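Local coordinates for protein putative adhesin (Komagataella phaffii, PDB 5FX8) that may mediate cell-cell interaction at the yeast surface as a putative adhesin, of which this chain is the N-terminal part, at residues N157-G161 and G162-F166; S233-P236 and V237-F240; L147-S150 and Q151-L155; S49-N52 and E53-F56. All coordinates share one frame; numbering follows the deposited sequence.

Contact 1: residues N157-G161 and G162-F166; sequences NAVTG and GVEWF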
ATOM      1  N   ASN C 157     -19.292  27.401 -40.433  1.00 24.24           N
ATOM      2  CA  ASN C 157     -18.459  28.510 -40.873  1.00 25.25           C
ATOM      3  C   ASN C 157     -18.094  28.271 -42.321  1.00 27.27           C
ATOM      4  O   ASN C 157     -17.450  27.273 -42.639  1.00 31.71           O
ATOM      5  CB  ASN C 157     -17.191  28.657 -40.037  1.00 28.67           C
ATOM      6  CG  ASN C 157     -17.466  29.084 -38.599  1.00 39.17           C
ATOM      7  OD1 ASN C 157     -17.722  30.261 -38.320  1.00 38.93           O
ATOM      8  ND2 ASN C 157     -17.387  28.126 -37.670  1.00 38.04           N
ATOM      9  N   ALA C 158     -18.492  29.168 -43.203  1.00 26.64           N
ATOM     10  CA  ALA C 158     -18.089  29.018 -44.589  1.00 27.07           C
ATOM     11  C   ALA C 158     -16.590  29.243 -44.707  1.00 28.23           C
ATOM     12  O   ALA C 158     -16.056  30.210 -44.163  1.00 33.71           O
ATOM     13  CB  ALA C 158     -18.844  30.002 -45.472  1.00 25.97           C
ATOM     14  N   VAL C 159     -15.898  28.350 -45.406  1.00 26.51           N
ATOM     15  CA  VAL C 159     -14.497  28.559 -45.731  1.00 27.80           C
ATOM     16  C   VAL C 159     -14.297  28.275 -47.217  1.00 30.62           C
ATOM     17  O   VAL C 159     -15.207  27.847 -47.924  1.00 29.82           O
ATOM     18  CB  VAL C 159     -13.565  27.699 -44.851  1.00 29.17           C
ATOM     19  CG1 VAL C 159     -13.840  27.982 -43.393  1.00 31.72           C
ATOM     20  CG2 VAL C 159     -13.763  26.222 -45.119  1.00 28.09           C
ATOM     21  N   THR C 160     -13.090  28.543 -47.693  1.00 29.82           N
ATOM     22  CA  THR C 160     -12.678  28.227 -49.059  1.00 31.55           C
ATOM     23  C   THR C 160     -12.681  26.722 -49.337  1.00 35.55           C
ATOM     24  O   THR C 160     -11.646  26.055 -49.337  1.00 33.58           O
ATOM     25  CB  THR C 160     -11.288  28.784 -49.267  1.00 32.08           C
ATOM     26  OG1 THR C 160     -11.268  30.141 -48.820  1.00 33.72           O
ATOM     27  CG2 THR C 160     -10.907  28.703 -50.719  1.00 36.84           C
ATOM     28  N   GLY C 161     -13.852  26.169 -49.624  1.00 32.26           N
ATOM     29  CA  GLY C 161     -13.933  24.722 -49.676  1.00 31.56           C
ATOM     30  C   GLY C 161     -15.297  24.086 -49.813  1.00 33.36           C
ATOM     31  O   GLY C 161     -15.565  23.491 -50.836  1.00 47.75           O
ATOM     32  N   GLY C 162     -16.146  24.169 -48.794  1.00 29.56           N
ATOM     33  CA  GLY C 162     -15.744  24.746 -47.543  1.00 31.50           C
ATOM     34  C   GLY C 162     -16.748  24.996 -46.445  1.00 31.09           C
ATOM     35  O   GLY C 162     -17.263  26.097 -46.350  1.00 35.96           O
ATOM     36  N   VAL C 163     -17.004  23.999 -45.598  1.00 31.10           N
ATOM     37  CA  VAL C 163     -17.643  24.208 -44.302  1.00 27.40           C
ATOM     38  C   VAL C 163     -16.703  23.714 -43.226  1.00 26.60           C
ATOM     39  O   VAL C 163     -16.257  22.567 -43.273  1.00 25.91           O
ATOM     40  CB  VAL C 163     -18.966  23.452 -44.148  1.00 25.06           C
ATOM     41  CG1 VAL C 163     -19.839  24.189 -43.173  1.00 25.46           C
ATOM     42  CG2 VAL C 163     -19.613  23.255 -45.427  1.00 28.57           C
ATOM     43  N   GLU C 164     -16.454  24.540 -42.233  1.00 26.87           N
ATOM     44  CA  GLU C 164     -15.855  24.078 -40.997  1.00 24.76           C
ATOM     45  C   GLU C 164     -16.975  23.967 -39.977  1.00 26.14           C
ATOM     46  O   GLU C 164     -17.672  24.951 -39.706  1.00 24.11           O
ATOM     47  CB  GLU C 164     -14.763  25.031 -40.536  1.00 26.18           C
ATOM     48  CG  GLU C 164     -13.947  24.498 -39.388  1.00 26.53           C
ATOM     49  CD  GLU C 164     -12.848  25.436 -38.964  1.00 33.20           C
ATOM     50  OE1 GLU C 164     -12.823  26.609 -39.431  1.00 37.40           O
ATOM     51  OE2 GLU C 164     -12.007  24.984 -38.152  1.00 32.29           O
ATOM     52  N   TRP C 165     -17.194  22.759 -39.472  1.00 23.42           N
ATOM     53  CA  TRP C 165     -18.186  22.520 -38.443  1.00 21.31           C
ATOM     54  C   TRP C 165     -17.526  22.603 -37.083  1.00 23.24           C
ATOM     55  O   TRP C 165     -16.388  22.168 -36.917  1.00 23.28           O
ATOM     56  CB  TRP C 165     -18.818  21.147 -38.596  1.00 22.55           C
ATOM     57  CG  TRP C 165     -19.539  20.917 -39.838  1.00 23.08           C
ATOM     58  CD1 TRP C 165     -19.100  20.224 -40.919  1.00 26.86           C
ATOM     59  CD2 TRP C 165     -20.862  21.329 -40.135  1.00 24.28           C
ATOM     60  NE1 TRP C 165     -20.069  20.181 -41.881  1.00 24.93           N
ATOM     61  CE2 TRP C 165     -21.164  20.862 -41.426  1.00 24.38           C
ATOM     62  CE3 TRP C 165     -21.824  22.061 -39.441  1.00 24.40           C
ATOM     63  CZ2 TRP C 165     -22.386  21.107 -42.040  1.00 21.93           C
ATOM     64  CZ3 TRP C 165     -23.044  22.294 -40.046  1.00 23.74           C
ATOM     65  CH2 TRP C 165     -23.314  21.814 -41.332  1.00 22.57           C
ATOM     66  N   PHE C 166     -18.240  23.181 -36.118  1.00 21.67           N
ATOM     67  CA  PHE C 166     -17.838  23.191 -34.716  1.00 20.95           C
ATOM     68  C   PHE C 166     -18.910  22.491 -33.903  1.00 22.21           C
ATOM     69  O   PHE C 166     -20.091  22.812 -34.030  1.00 26.96           O
ATOM     70  CB  PHE C 166     -17.639  24.609 -34.173  1.00 22.43           C
ATOM     71  CG  PHE C 166     -16.410  25.307 -34.691  1.00 23.18           C
ATOM     72  CD1 PHE C 166     -15.398  24.600 -35.303  1.00 24.60           C
ATOM     73  CD2 PHE C 166     -16.269  26.672 -34.562  1.00 23.05           C
ATOM     74  CE1 PHE C 166     -14.262  25.226 -35.787  1.00 24.42           C
ATOM     75  CE2 PHE C 166     -15.135  27.308 -35.049  1.00 29.30           C
ATOM     76  CZ  PHE C 166     -14.127  26.571 -35.663  1.00 26.48           C
TER
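N157 and F166 meet as an amide over a ring: ND2 lies above one face of the phenyl group, 3.6 Å from F166 CE2. The two side chains cross at about a right angle, with their planes 59° apart. CG of N157 stands anti to its own carbonyl carbon (chi1 -67°), which swings the amide along the strand toward the ring. E164 reaches differently. Its chain is fully extended, and the carboxylate passes on to S264, whose OG bonds E164 OE2. Near the turn, V159 lays CG2 against the backbone of G162, 3.5 Å from G162 CA. V163, on the other face of the sheet, has CG1 over a face of W165 and packs against F303.

The backbones are held by E164 N to N157 O, 2.9 Å, with the donor in the carbonyl plane, and by V159 N to G162 O, 2.8 Å, with the donor well above that plane. T160 centres an inverse gamma turn, and the G161-G162 peptide is modelled as cis. Together they close a tight antiparallel beta hairpin whose first strand, 153-158, is an outermost strand of a five-stranded sheet in the second cohesin-like domain.

Contact 2: residues S233-P236 and V237-F240; sequences SGLP and VESF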
ATOM      1  N   SER C 233      -3.722   8.988 -32.181  1.00 21.08           N
ATOM      2  CA  SER C 233      -3.867   9.817 -31.002  1.00 21.21           C
ATOM      3  C   SER C 233      -4.443   9.014 -29.839  1.00 19.14           C
ATOM      4  O   SER C 233      -5.239   8.092 -30.021  1.00 20.28           O
ATOM      5  CB  SER C 233      -4.711  11.045 -31.319  1.00 19.11           C
ATOM      6  OG  SER C 233      -5.891  10.685 -31.960  1.00 23.83           O
ATOM      7  N   GLY C 234      -3.985   9.340 -28.640  1.00 22.14           N
ATOM      8  CA  GLY C 234      -4.446   8.712 -27.430  1.00 19.87           C
ATOM      9  C   GLY C 234      -5.452   9.560 -26.686  1.00 16.68           C
ATOM     10  O   GLY C 234      -6.044  10.500 -27.227  1.00 16.27           O
ATOM     11  N   LEU C 235      -5.653   9.216 -25.433  1.00 14.16           N
ATOM     12  CA  LEU C 235      -6.683   9.852 -24.660  1.00 15.20           C
ATOM     13  C   LEU C 235      -6.444  11.354 -24.598  1.00 16.76           C
ATOM     14  O   LEU C 235      -5.303  11.785 -24.529  1.00 18.34           O
ATOM     15  CB  LEU C 235      -6.745   9.226 -23.286  1.00 14.20           C
ATOM     16  CG  LEU C 235      -7.333   7.816 -23.357  1.00 13.58           C
ATOM     17  CD1 LEU C 235      -7.174   7.124 -22.033  1.00 11.60           C
ATOM     18  CD2 LEU C 235      -8.795   7.875 -23.747  1.00 14.61           C
ATOM     19  N   PRO C 236      -7.515  12.163 -24.610  1.00 15.68           N
ATOM     20  CA  PRO C 236      -8.929  11.863 -24.415  1.00 16.53           C
ATOM     21  C   PRO C 236      -9.645  11.164 -25.555  1.00 18.70           C
ATOM     22  O   PRO C 236     -10.754  10.718 -25.332  1.00 19.82           O
ATOM     23  CB  PRO C 236      -9.528  13.247 -24.205  1.00 18.99           C
ATOM     24  CG  PRO C 236      -8.691  14.113 -24.948  1.00 15.47           C
ATOM     25  CD  PRO C 236      -7.315  13.609 -24.732  1.00 15.80           C
ATOM     26  N   VAL C 237      -9.035  11.063 -26.730  1.00 17.98           N
ATOM     27  CA  VAL C 237      -9.664  10.376 -27.854  1.00 18.23           C
ATOM     28  C   VAL C 237      -9.775   8.891 -27.537  1.00 20.09           C
ATOM     29  O   VAL C 237      -8.761   8.209 -27.382  1.00 20.45           O
ATOM     30  CB  VAL C 237      -8.862  10.606 -29.138  1.00 16.91           C
ATOM     31  CG1 VAL C 237      -9.402   9.790 -30.267  1.00 18.97           C
ATOM     32  CG2 VAL C 237      -8.910  12.029 -29.502  1.00 18.21           C
ATOM     33  N   GLU C 238     -11.003   8.379 -27.464  1.00 19.69           N
ATOM     34  CA  GLU C 238     -11.219   6.945 -27.320  1.00 21.94           C
ATOM     35  C   GLU C 238     -11.340   6.207 -28.650  1.00 23.01           C
ATOM     36  O   GLU C 238     -10.987   5.028 -28.725  1.00 20.42           O
ATOM     37  CB  GLU C 238     -12.488   6.655 -26.526  1.00 23.82           C
ATOM     38  CG  GLU C 238     -12.597   7.312 -25.211  1.00 25.86           C
ATOM     39  CD  GLU C 238     -13.780   6.778 -24.433  1.00 39.61           C
ATOM     40  OE1 GLU C 238     -14.916   7.292 -24.614  1.00 36.45           O
ATOM     41  OE2 GLU C 238     -13.572   5.823 -23.649  1.00 40.91           O
ATOM     42  N   SER C 239     -11.870   6.847 -29.689  1.00 22.13           N
ATOM     43  CA  SER C 239     -12.055   6.187 -30.975  1.00 23.08           C
ATOM     44  C   SER C 239     -12.267   7.245 -32.040  1.00 21.58           C
ATOM     45  O   SER C 239     -12.758   8.332 -31.746  1.00 24.87           O
ATOM     46  CB  SER C 239     -13.243   5.244 -30.930  1.00 21.72           C
ATOM     47  OG  SER C 239     -14.344   5.987 -30.476  1.00 25.50           O
ATOM     48  N   PHE C 240     -11.903   6.919 -33.276  1.00 22.04           N
ATOM     49  CA  PHE C 240     -11.961   7.913 -34.346  1.00 24.38           C
ATOM     50  C   PHE C 240     -12.057   7.210 -35.694  1.00 25.31           C
ATOM     51  O   PHE C 240     -11.082   6.610 -36.147  1.00 29.19           O
ATOM     52  CB  PHE C 240     -10.739   8.821 -34.277  1.00 22.92           C
ATOM     53  CG  PHE C 240     -10.561   9.694 -35.463  1.00 23.13           C
ATOM     54  CD1 PHE C 240     -11.539  10.609 -35.824  1.00 26.07           C
ATOM     55  CD2 PHE C 240      -9.411   9.624 -36.208  1.00 21.64           C
ATOM     56  CE1 PHE C 240     -11.375  11.414 -36.911  1.00 22.12           C
ATOM     57  CE2 PHE C 240      -9.244  10.430 -37.294  1.00 24.51           C
ATOM     58  CZ  PHE C 240     -10.229  11.330 -37.644  1.00 24.11           C
TER
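V237 and G234 close a tight turn around L235 and P236, whose shared peptide bond is cis. The backbone angles of these two residues fit a type VIa turn, a case in which cis-proline reverses the chain just ahead of a strand.

At V237 the amide N points back to G234 O at 3.1 Å, a weak bond bent to 132°. Its side chain folds over the same carbonyl: V237 CB is 3.4 Å from G234 O, and CG2 also borders that oxygen. CG1, anti to the backbone N (chi1 174°), extends instead toward S233. The carbonyl of V237 is approached by L235, whose CD2 lies 3.7 Å from V237 O.

E238 carries its CG past the turn, 4.1 Å from L235 CD2, and the extended chain beyond delivers OE1 to N178 ND2. With S239 it faces S250 of strand 246-252, an arrangement consistent with a classic beta bulge, and S239 OG is hydrogen-bonded to S250 OG. F240 turns its ring to L249 and V195, continuing an outermost strand of the second five-stranded sheet of this domain.

The turn also meets the lipoxygenase chain of the assembly: S233 O and L235 N are hydrogen-bonded to R391 and Y398 of that chain, and H402 of the same chain packs on L235 and P236. Just ahead of the turn, S233 OG lies 4.0 Å from V237 CG1 while bonding the backbone oxygen of T230.

Contact 3: residues L147-S150 and Q151-L155; sequences LDRS and QPIKL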
ATOM      1  N   LEU C 147     -23.671  32.399 -26.891  1.00 24.78           N
ATOM      2  CA  LEU C 147     -23.746  31.000 -27.253  1.00 23.89           C
ATOM      3  C   LEU C 147     -24.396  30.201 -26.138  1.00 25.34           C
ATOM      4  O   LEU C 147     -24.148  30.442 -24.958  1.00 27.56           O
ATOM      5  CB  LEU C 147     -22.347  30.473 -27.544  1.00 26.36           C
ATOM      6  CG  LEU C 147     -21.887  30.109 -28.949  1.00 24.65           C
ATOM      7  CD1 LEU C 147     -22.657  30.853 -29.995  1.00 24.98           C
ATOM      8  CD2 LEU C 147     -20.417  30.415 -29.068  1.00 26.46           C
ATOM      9  N   ASP C 148     -25.234  29.249 -26.516  1.00 25.55           N
ATOM     10  CA  ASP C 148     -25.893  28.378 -25.551  1.00 26.39           C
ATOM     11  C   ASP C 148     -24.871  27.414 -24.953  1.00 32.23           C
ATOM     12  O   ASP C 148     -24.396  26.500 -25.632  1.00 32.94           O
ATOM     13  CB  ASP C 148     -27.020  27.634 -26.248  1.00 27.82           C
ATOM     14  CG  ASP C 148     -27.818  26.798 -25.312  1.00 29.36           C
ATOM     15  OD1 ASP C 148     -27.572  26.914 -24.112  1.00 36.49           O
ATOM     16  OD2 ASP C 148     -28.708  26.054 -25.756  1.00 28.90           O
ATOM     17  N   ARG C 149     -24.520  27.605 -23.681  1.00 31.48           N
ATOM     18  CA  ARG C 149     -23.510  26.778 -23.036  1.00 26.81           C
ATOM     19  C   ARG C 149     -24.119  25.826 -22.027  1.00 26.62           C
ATOM     20  O   ARG C 149     -23.507  25.540 -21.003  1.00 32.85           O
ATOM     21  CB  ARG C 149     -22.443  27.633 -22.359  1.00 29.63           C
ATOM     22  CG  ARG C 149     -21.575  28.456 -23.300  1.00 28.85           C
ATOM     23  CD  ARG C 149     -21.166  27.643 -24.506  1.00 28.57           C
ATOM     24  NE  ARG C 149     -19.991  28.168 -25.180  1.00 23.22           N
ATOM     25  CZ  ARG C 149     -19.529  27.665 -26.311  1.00 24.07           C
ATOM     26  NH1 ARG C 149     -20.162  26.655 -26.862  1.00 24.83           N
ATOM     27  NH2 ARG C 149     -18.452  28.161 -26.889  1.00 25.05           N
ATOM     28  N   SER C 150     -25.321  25.337 -22.301  1.00 28.10           N
ATOM     29  CA  SER C 150     -26.020  24.410 -21.419  1.00 28.80           C
ATOM     30  C   SER C 150     -26.247  23.054 -22.056  1.00 28.48           C
ATOM     31  O   SER C 150     -26.871  22.193 -21.437  1.00 28.04           O
ATOM     32  CB  SER C 150     -27.375  24.986 -21.004  1.00 30.39           C
ATOM     33  OG  SER C 150     -28.351  24.720 -22.011  1.00 43.15           O
ATOM     34  N   GLN C 151     -25.793  22.853 -23.272  1.00 27.44           N
ATOM     35  CA  GLN C 151     -25.943  21.587 -23.950  1.00 23.76           C
ATOM     36  C   GLN C 151     -25.009  21.611 -25.143  1.00 25.23           C
ATOM     37  O   GLN C 151     -24.462  22.666 -25.465  1.00 26.33           O
ATOM     38  CB  GLN C 151     -27.389  21.374 -24.369  1.00 26.90           C
ATOM     39  CG  GLN C 151     -27.939  22.490 -25.199  1.00 29.32           C
ATOM     40  CD  GLN C 151     -29.318  22.184 -25.715  1.00 29.91           C
ATOM     41  OE1 GLN C 151     -29.692  21.026 -25.815  1.00 30.65           O
ATOM     42  NE2 GLN C 151     -30.088  23.222 -26.040  1.00 29.15           N
ATOM     43  N   PRO C 152     -24.772  20.487 -25.803  1.00 24.58           N
ATOM     44  CA  PRO C 152     -23.968  20.523 -27.025  1.00 23.15           C
ATOM     45  C   PRO C 152     -24.643  21.358 -28.100  1.00 23.80           C
ATOM     46  O   PRO C 152     -25.834  21.208 -28.365  1.00 23.72           O
ATOM     47  CB  PRO C 152     -23.887  19.053 -27.430  1.00 24.50           C
ATOM     48  CG  PRO C 152     -24.138  18.321 -26.178  1.00 26.68           C
ATOM     49  CD  PRO C 152     -25.121  19.114 -25.428  1.00 24.50           C
ATOM     50  N   ILE C 153     -23.864  22.232 -28.727  1.00 20.78           N
ATOM     51  CA  ILE C 153     -24.325  23.016 -29.854  1.00 22.75           C
ATOM     52  C   ILE C 153     -23.470  22.686 -31.075  1.00 24.05           C
ATOM     53  O   ILE C 153     -22.440  22.033 -30.974  1.00 28.73           O
ATOM     54  CB  ILE C 153     -24.311  24.520 -29.563  1.00 22.33           C
ATOM     55  CG1 ILE C 153     -22.895  24.995 -29.287  1.00 22.71           C
ATOM     56  CG2 ILE C 153     -25.215  24.820 -28.405  1.00 24.74           C
ATOM     57  CD1 ILE C 153     -22.815  26.463 -29.091  1.00 22.72           C
ATOM     58  N   LYS C 154     -23.935  23.140 -32.244  1.00 23.62           N
ATOM     59  CA  LYS C 154     -23.277  22.958 -33.529  1.00 19.63           C
ATOM     60  C   LYS C 154     -23.179  24.315 -34.222  1.00 21.28           C
ATOM     61  O   LYS C 154     -24.123  25.099 -34.167  1.00 22.91           O
ATOM     62  CB  LYS C 154     -24.061  21.968 -34.383  1.00 20.14           C
ATOM     63  CG  LYS C 154     -23.193  21.221 -35.349  1.00 23.65           C
ATOM     64  CD  LYS C 154     -23.741  21.228 -36.725  1.00 22.26           C
ATOM     65  CE  LYS C 154     -25.043  20.539 -36.769  1.00 26.69           C
ATOM     66  NZ  LYS C 154     -25.523  20.508 -38.163  1.00 29.30           N
ATOM     67  N   LEU C 155     -22.045  24.613 -34.857  1.00 23.67           N
ATOM     68  CA  LEU C 155     -21.833  25.888 -35.544  1.00 21.36           C
ATOM     69  C   LEU C 155     -21.271  25.659 -36.946  1.00 21.29           C
ATOM     70  O   LEU C 155     -20.485  24.734 -37.149  1.00 26.21           O
ATOM     71  CB  LEU C 155     -20.886  26.798 -34.742  1.00 20.35           C
ATOM     72  CG  LEU C 155     -21.318  27.138 -33.306  1.00 22.45           C
ATOM     73  CD1 LEU C 155     -20.293  27.999 -32.611  1.00 21.71           C
ATOM     74  CD2 LEU C 155     -22.658  27.820 -33.258  1.00 20.99           C
TER
HETATM   75  O   HOH W   1     -22.543  24.740 -25.712  1.00 23.90           O
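R149 and I153 cross at about a right angle, with R149 NH1 3.5 Å from I153 CD1 on an oblique approach to the guanidinium. One face of this flat group carries L147 CD2, displaced toward the rim, and a water lies in plane at its edge. That water accepts from R149 NH1 and donates to D148 O and Q151 O, so one molecule ties both segments together. A bend at chi2 (-43°) brings the arginine back toward I153, and NH1 also forms a salt bridge with D168.

The second pair of flat groups, the D148 carboxylate and the Q151 amide, has planes 71° apart. Q151 NE2 nevertheless reaches D148 OD2 at 3.2 Å in a nearly straight bond (172°) that lies in the amide plane and arrives nearly along the C-O axis. The other oxygen, OD1, is gripped twice by S150. Its backbone N comes from above the carboxylate plane at 3.3 Å, which makes an Asx turn, and its OG comes on the syn side at 3.1 Å. Three bonds thus hold the carboxylate in position.

Apolar contact joins the same two segments: I153 CD1 also touches L147 CG at 3.8 Å, and its CG2 lies beside D148 O.

The bend thus turns the chain from the loop after strand 137-144 into strand 153-158. L147 rests on Y20 and bonds F206 through its backbone, while I153 and L155 pair with D168 and F166 of strand 162-170.

Contact 4: residues S49-N52 and E53-F56; sequences SIPN and ELEF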
ATOM      1  N   SER C  49     -35.458  50.559 -47.654  1.00 26.68           N
ATOM      2  CA  SER C  49     -34.043  50.562 -47.343  1.00 23.73           C
ATOM      3  C   SER C  49     -33.758  49.448 -46.353  1.00 23.85           C
ATOM      4  O   SER C  49     -34.569  49.158 -45.477  1.00 27.04           O
ATOM      5  CB  SER C  49     -33.619  51.904 -46.777  1.00 24.14           C
ATOM      6  OG  SER C  49     -34.249  52.112 -45.536  1.00 28.30           O
ATOM      7  N   ILE C  50     -32.635  48.781 -46.546  1.00 23.90           N
ATOM      8  CA  ILE C  50     -32.170  47.731 -45.650  1.00 25.22           C
ATOM      9  C   ILE C  50     -31.070  48.334 -44.787  1.00 24.52           C
ATOM     10  O   ILE C  50     -30.166  48.976 -45.328  1.00 28.90           O
ATOM     11  CB  ILE C  50     -31.652  46.508 -46.436  1.00 31.63           C
ATOM     12  CG1 ILE C  50     -32.782  45.544 -46.807  1.00 23.81           C
ATOM     13  CG2 ILE C  50     -30.610  45.743 -45.640  1.00 26.24           C
ATOM     14  CD1 ILE C  50     -33.740  46.074 -47.798  1.00 21.74           C
ATOM     15  N   PRO C  51     -31.125  48.191 -43.466  1.00 25.85           N
ATOM     16  CA  PRO C  51     -30.077  48.765 -42.615  1.00 26.19           C
ATOM     17  C   PRO C  51     -28.717  48.164 -42.911  1.00 24.21           C
ATOM     18  O   PRO C  51     -28.596  46.985 -43.217  1.00 27.31           O
ATOM     19  CB  PRO C  51     -30.542  48.413 -41.201  1.00 27.18           C
ATOM     20  CG  PRO C  51     -31.485  47.306 -41.369  1.00 25.62           C
ATOM     21  CD  PRO C  51     -32.162  47.517 -42.675  1.00 25.56           C
ATOM     22  N   ASN C  52     -27.678  48.988 -42.795  1.00 27.65           N
ATOM     23  CA  ASN C  52     -26.339  48.561 -43.195  1.00 28.18           C
ATOM     24  C   ASN C  52     -25.850  47.324 -42.452  1.00 27.44           C
ATOM     25  O   ASN C  52     -24.923  46.670 -42.924  1.00 27.40           O
ATOM     26  CB  ASN C  52     -25.352  49.699 -42.993  1.00 29.54           C
ATOM     27  CG  ASN C  52     -25.767  50.935 -43.730  1.00 35.83           C
ATOM     28  OD1 ASN C  52     -26.336  50.839 -44.813  1.00 39.90           O
ATOM     29  ND2 ASN C  52     -25.515  52.104 -43.150  1.00 33.19           N
ATOM     30  N   GLU C  53     -26.437  46.989 -41.305  1.00 26.08           N
ATOM     31  CA  GLU C  53     -25.935  45.851 -40.560  1.00 27.09           C
ATOM     32  C   GLU C  53     -26.328  44.534 -41.212  1.00 28.16           C
ATOM     33  O   GLU C  53     -25.688  43.514 -40.938  1.00 26.60           O
ATOM     34  CB  GLU C  53     -26.417  45.907 -39.104  1.00 27.96           C
ATOM     35  CG  GLU C  53     -27.893  46.141 -38.927  1.00 27.42           C
ATOM     36  CD  GLU C  53     -28.235  47.588 -38.770  1.00 26.78           C
ATOM     37  OE1 GLU C  53     -27.589  48.434 -39.412  1.00 27.20           O
ATOM     38  OE2 GLU C  53     -29.144  47.879 -37.978  1.00 29.50           O
ATOM     39  N   LEU C  54     -27.348  44.544 -42.078  1.00 26.94           N
ATOM     40  CA  LEU C  54     -27.763  43.382 -42.855  1.00 25.05           C
ATOM     41  C   LEU C  54     -27.096  43.373 -44.222  1.00 21.32           C
ATOM     42  O   LEU C  54     -26.822  44.415 -44.806  1.00 25.45           O
ATOM     43  CB  LEU C  54     -29.276  43.357 -43.017  1.00 24.08           C
ATOM     44  CG  LEU C  54     -30.042  43.308 -41.703  1.00 24.98           C
ATOM     45  CD1 LEU C  54     -31.492  43.285 -41.957  1.00 24.73           C
ATOM     46  CD2 LEU C  54     -29.656  42.102 -40.925  1.00 23.17           C
ATOM     47  N   GLU C  55     -26.804  42.180 -44.714  1.00 24.15           N
ATOM     48  CA  GLU C  55     -26.115  42.025 -45.982  1.00 23.62           C
ATOM     49  C   GLU C  55     -26.659  40.815 -46.716  1.00 20.50           C
ATOM     50  O   GLU C  55     -27.072  39.834 -46.102  1.00 20.90           O
ATOM     51  CB  GLU C  55     -24.609  41.882 -45.780  1.00 24.45           C
ATOM     52  CG  GLU C  55     -23.953  43.164 -45.311  1.00 33.62           C
ATOM     53  CD  GLU C  55     -22.450  43.113 -45.361  1.00 33.88           C
ATOM     54  OE1 GLU C  55     -21.891  42.003 -45.245  1.00 43.79           O
ATOM     55  OE2 GLU C  55     -21.830  44.185 -45.525  1.00 38.48           O
ATOM     56  N   PHE C  56     -26.694  40.914 -48.036  1.00 20.31           N
ATOM     57  CA  PHE C  56     -26.954  39.758 -48.877  1.00 19.30           C
ATOM     58  C   PHE C  56     -25.673  38.976 -49.005  1.00 18.83           C
ATOM     59  O   PHE C  56     -24.596  39.566 -48.996  1.00 21.03           O
ATOM     60  CB  PHE C  56     -27.421  40.180 -50.261  1.00 19.56           C
ATOM     61  CG  PHE C  56     -28.847  40.556 -50.320  1.00 19.31           C
ATOM     62  CD1 PHE C  56     -29.804  39.609 -50.560  1.00 18.89           C
ATOM     63  CD2 PHE C  56     -29.230  41.849 -50.136  1.00 17.28           C
ATOM     64  CE1 PHE C  56     -31.105  39.937 -50.623  1.00 16.26           C
ATOM     65  CE2 PHE C  56     -30.534  42.181 -50.183  1.00 20.20           C
ATOM     66  CZ  PHE C  56     -31.480  41.212 -50.433  1.00 19.66           C
TER
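I50 and L54 supply the main apolar touch, with I50 CG2 3.8 Å from L54 CB and the two side chains crossing at about a right angle. P51 and L54 instead lie side by side, pointing the same way, and P51 CG comes within 4.1 Å of L54 CD1. F129 and F131 of strand 126-132 add to this patch, along with L112 and L114 of strand 101-114.

The backbone bond runs from L54 N to P51 O at 3.0 Å, with the donor 38° out of the carbonyl plane. It closes a type I beta turn, P51 to L54, with N52 and E53 at the corners. Here the turn leads from strand 45-49 into the short strand 54-55, which pairs with strand 101-114 in the first cohesin-like domain.

Among the polar side chains, E53 makes the contact with the proline. CG sits between the backbone N and the carbonyl carbon (chi1 50°), and a further bend at chi2 folds the chain back across the proline. The carboxylate carbon E53 CD consequently lies 3.5 Å from P51 CB in an oblique crossing. The carboxylate lies over the proline, and OE2 is hydrogen-bonded to NE2 of H127.

Along the chain the order is contact 4, contact 3, contact 1, contact 2, each closing before the next opens. Contact 4 lies in the first cohesin-like domain, about 27 Å centre to centre from contact 3, on the opposite side of the chain's centre. Contacts 3 and 1 share strand 153-158 and touch directly: F166 O is probably hydrogen-bonded to L155 N, and the W165 ring packs on K154. Contact 2, about 24 Å from contact 1 between centres, opens an edge strand of the other sheet in the second domain. Contacts 2 and 4, whose centres are about 45 Å apart, fall in different cohesin-like domains of an elongated, mostly beta chain, and each is a local turn leading into a strand.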